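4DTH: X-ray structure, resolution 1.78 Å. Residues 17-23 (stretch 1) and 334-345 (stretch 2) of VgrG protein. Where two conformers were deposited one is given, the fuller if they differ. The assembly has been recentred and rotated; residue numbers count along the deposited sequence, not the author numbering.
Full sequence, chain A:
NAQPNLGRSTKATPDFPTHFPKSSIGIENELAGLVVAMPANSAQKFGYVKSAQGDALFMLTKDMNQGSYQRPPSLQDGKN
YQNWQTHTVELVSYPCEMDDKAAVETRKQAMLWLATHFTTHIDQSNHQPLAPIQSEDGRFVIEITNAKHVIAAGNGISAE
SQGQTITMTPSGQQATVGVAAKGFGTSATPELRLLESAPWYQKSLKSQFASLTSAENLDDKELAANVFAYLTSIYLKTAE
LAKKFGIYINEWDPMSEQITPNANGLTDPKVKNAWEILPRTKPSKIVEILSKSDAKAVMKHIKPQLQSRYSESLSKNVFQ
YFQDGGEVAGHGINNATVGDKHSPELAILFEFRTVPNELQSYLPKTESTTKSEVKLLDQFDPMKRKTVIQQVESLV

Stretch 1, residues 17-23: PTHFPKS
Stretch 2 334-345: NNATVGDKHSPE

Two segments more than 300 residues apart in one chain run side by side in parallel, Thr18 to Pro21 matching Ala336 to Gly339 residue for residue. His19 pairs with Thr337 (CA to CA 4.8 Å), their side chains on one face of the sheet; Phe20 and Val338 put theirs on the other. Together the segments bury 521 Å².

Asn335, a loop residue (phi/psi -112/15, chi1 p), lies beside Thr18 (-106/-26, chi1 p): Asn335 O is 3.3 Å from Thr18 CB, and Asn335 ND2 is 3.7 Å from Thr18 CG2. Ala336 (-82/139) is small and buried; its CA comes 3.3 Å from Thr18 O in a CA-H...O contact.

Thr337 (-133/160) is the hub. Its N donates to Thr18 O (2.8 Å, 170°), and its O accepts from Phe20 N (3.2 Å, 161°), so its two backbone groups bond to the residues before and after His19, as parallel pairing requires. With chi1 p, Thr337 OG1 lies 2.7 Å from His19 ND1 in a hydrogen bond near the plane of the imidazole. A water bridges Thr18 OG1 and Thr337 OG1, 2.7 Å from each; a hydroxyl can serve both partners because it can donate and accept.

Val338 (-136/163, chi1 t) is beta-branched, suiting an extended backbone. Its CA is 3.1 Å from Phe20 O, and its CG2 is 3.4 Å from Lys22 O. Within its own stretch it pairs with Glu345, Val338 N to Glu345 O at 2.8 Å and Glu345 N to Val338 O at 2.9 Å.

At Gly339 the chain turns a corner. Its phi/psi of 91/-137 favours glycine, and a CB would clash with Glu345 OE1. Gly339 N makes weak bonds to Phe20 O (3.2 Å) and Pro21 O (3.1 Å), while Gly339 O accepts from His19 NE2 at 2.8 Å. His19 (-106/135, chi1 t, chi2 86°) thus uses both ring nitrogens to hold stretch 2.

A type I turn spans Asp340 to Ser343. Asp340 OD1 accepts from His342 N at 2.9 Å, and a weak bond joins Ser343 N to Asp340 O at 3.1 Å. Lys341 (-58/-28) sets its CA over a face of the His19 ring, 3.9 Å from the centroid, a CH-pi contact; its CG reaches 3.3 Å from His19 CD2. Pro344 (-67/147) directs its CB toward stretch 1, 3.9 Å from His19 ND1.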

# COMPACT_ATOMS: atom_id res chain seq x y z
N PRO A 17 -13.10 -3.80 3.43
CA PRO A 17 -13.64 -5.09 3.00
C PRO A 17 -12.42 -5.93 2.54
O PRO A 17 -11.42 -5.37 2.06
CB PRO A 17 -14.54 -4.75 1.82
CG PRO A 17 -14.14 -3.39 1.39
CD PRO A 17 -13.51 -2.69 2.53
N THR A 18 -12.47 -7.25 2.73
CA THR A 18 -11.36 -8.13 2.39
C THR A 18 -11.64 -8.94 1.13
O THR A 18 -10.70 -9.36 0.45
CB THR A 18 -11.05 -9.08 3.56
OG1 THR A 18 -12.25 -9.77 3.92
CG2 THR A 18 -10.47 -8.36 4.77
N HIS A 19 -12.93 -9.18 0.82
CA HIS A 19 -13.32 -10.00 -0.33
C HIS A 19 -13.88 -9.24 -1.53
O HIS A 19 -14.77 -8.40 -1.38
CB HIS A 19 -14.29 -11.12 0.08
CG HIS A 19 -14.52 -12.11 -1.01
ND1 HIS A 19 -13.67 -13.19 -1.20
CD2 HIS A 19 -15.44 -12.10 -2.01
CE1 HIS A 19 -14.13 -13.82 -2.27
NE2 HIS A 19 -15.19 -13.21 -2.79
N PHE A 20 -13.41 -9.60 -2.73
CA PHE A 20 -13.89 -9.08 -4.01
C PHE A 20 -14.09 -10.22 -4.99
O PHE A 20 -13.33 -11.18 -4.96
CB PHE A 20 -12.96 -7.99 -4.58
CG PHE A 20 -13.05 -6.74 -3.74
CD1 PHE A 20 -14.07 -5.82 -3.93
CD2 PHE A 20 -12.15 -6.51 -2.71
CE1 PHE A 20 -14.19 -4.68 -3.11
CE2 PHE A 20 -12.26 -5.38 -1.88
CZ PHE A 20 -13.28 -4.47 -2.09
N PRO A 21 -15.12 -10.15 -5.87
CA PRO A 21 -15.33 -11.25 -6.83
C PRO A 21 -14.16 -11.46 -7.78
O PRO A 21 -13.82 -12.60 -8.10
CB PRO A 21 -16.59 -10.83 -7.60
CG PRO A 21 -16.69 -9.35 -7.41
CD PRO A 21 -16.15 -9.09 -6.04
N LYS A 22 -13.52 -10.34 -8.21
CA LYS A 22 -12.40 -10.37 -9.15
C LYS A 22 -11.32 -9.40 -8.64
O LYS A 22 -11.20 -9.21 -7.43
CB LYS A 22 -12.88 -9.97 -10.57
CG LYS A 22 -13.90 -10.93 -11.18
CD LYS A 22 -14.53 -10.33 -12.43
CE LYS A 22 -15.71 -9.43 -12.13
NZ LYS A 22 -16.04 -8.55 -13.27
N SER A 23 -10.58 -8.77 -9.57
CA SER A 23 -9.53 -7.82 -9.20
C SER A 23 -10.08 -6.58 -8.51
O SER A 23 -11.19 -6.13 -8.83
CB SER A 23 -8.67 -7.44 -10.39
OG SER A 23 -9.44 -6.83 -11.41
N ASN A 334 -2.66 -9.27 4.17
CA ASN A 334 -2.60 -10.74 4.13
C ASN A 334 -3.91 -11.48 4.26
O ASN A 334 -3.92 -12.71 4.16
CB ASN A 334 -1.60 -11.22 5.19
CG ASN A 334 -0.24 -10.60 5.03
OD1 ASN A 334 0.17 -10.21 3.93
ND2 ASN A 334 0.49 -10.43 6.13
N ASN A 335 -5.00 -10.75 4.47
CA ASN A 335 -6.33 -11.33 4.66
C ASN A 335 -7.28 -11.02 3.49
O ASN A 335 -8.50 -11.19 3.63
CB ASN A 335 -6.92 -10.81 5.99
CG ASN A 335 -7.04 -9.31 6.09
OD1 ASN A 335 -6.55 -8.54 5.25
ND2 ASN A 335 -7.69 -8.85 7.15
N ALA A 336 -6.74 -10.56 2.35
CA ALA A 336 -7.56 -10.23 1.18
C ALA A 336 -7.86 -11.50 0.38
O ALA A 336 -6.99 -12.37 0.25
CB ALA A 336 -6.84 -9.23 0.29
N THR A 337 -9.10 -11.63 -0.11
CA THR A 337 -9.53 -12.81 -0.86
C THR A 337 -10.28 -12.43 -2.14
O THR A 337 -10.79 -11.31 -2.26
CB THR A 337 -10.33 -13.77 0.02
OG1 THR A 337 -11.53 -13.13 0.43
CG2 THR A 337 -9.56 -14.30 1.23
N VAL A 338 -10.36 -13.38 -3.09
CA VAL A 338 -11.01 -13.21 -4.39
C VAL A 338 -11.86 -14.45 -4.73
O VAL A 338 -11.69 -15.50 -4.11
CB VAL A 338 -9.93 -12.87 -5.46
CG1 VAL A 338 -10.33 -13.28 -6.87
CG2 VAL A 338 -9.59 -11.40 -5.44
N GLY A 339 -12.77 -14.29 -5.69
CA GLY A 339 -13.60 -15.37 -6.21
C GLY A 339 -14.92 -15.54 -5.50
O GLY A 339 -15.62 -14.56 -5.21
N ASP A 340 -15.27 -16.81 -5.23
CA ASP A 340 -16.51 -17.16 -4.55
C ASP A 340 -16.36 -16.82 -3.08
O ASP A 340 -15.47 -17.34 -2.42
CB ASP A 340 -16.80 -18.66 -4.74
CG ASP A 340 -18.13 -19.17 -4.19
OD1 ASP A 340 -18.74 -18.45 -3.35
OD2 ASP A 340 -18.54 -20.29 -4.57
N LYS A 341 -17.30 -16.01 -2.55
CA LYS A 341 -17.33 -15.53 -1.16
C LYS A 341 -17.37 -16.72 -0.18
O LYS A 341 -16.91 -16.59 1.00
CB LYS A 341 -18.61 -14.72 -0.95
CG LYS A 341 -18.36 -13.24 -1.02
CD LYS A 341 -19.39 -12.52 -1.86
CE LYS A 341 -18.76 -11.44 -2.72
NZ LYS A 341 -18.83 -10.10 -2.08
N HIS A 342 -17.95 -17.83 -0.68
CA HIS A 342 -18.16 -19.03 0.09
C HIS A 342 -16.94 -19.96 0.16
O HIS A 342 -16.77 -20.68 1.14
CB HIS A 342 -19.39 -19.71 -0.46
CG HIS A 342 -19.75 -20.88 0.33
ND1 HIS A 342 -20.21 -20.77 1.63
CD2 HIS A 342 -19.58 -22.16 0.01
CE1 HIS A 342 -20.35 -22.01 2.03
NE2 HIS A 342 -20.00 -22.88 1.08
N SER A 343 -16.10 -19.95 -0.91
CA SER A 343 -14.87 -20.75 -0.99
C SER A 343 -13.81 -19.74 -1.45
O SER A 343 -13.44 -19.73 -2.63
CB SER A 343 -15.03 -21.93 -1.96
OG SER A 343 -13.94 -22.84 -1.82
N PRO A 344 -13.44 -18.76 -0.57
CA PRO A 344 -12.54 -17.68 -1.02
C PRO A 344 -11.13 -18.12 -1.36
O PRO A 344 -10.62 -19.06 -0.75
CB PRO A 344 -12.56 -16.66 0.12
CG PRO A 344 -13.55 -17.15 1.11
CD PRO A 344 -13.78 -18.60 0.85
N GLU A 345 -10.53 -17.45 -2.34
CA GLU A 345 -9.17 -17.75 -2.78
C GLU A 345 -8.26 -16.61 -2.44
O GLU A 345 -8.70 -15.46 -2.37
CB GLU A 345 -9.14 -18.03 -4.28
CG GLU A 345 -9.84 -19.33 -4.62
CD GLU A 345 -10.01 -19.52 -6.11
OE1 GLU A 345 -10.89 -18.85 -6.70
OE2 GLU A 345 -9.24 -20.32 -6.68
O HOH W 1 -11.91 -12.25 2.93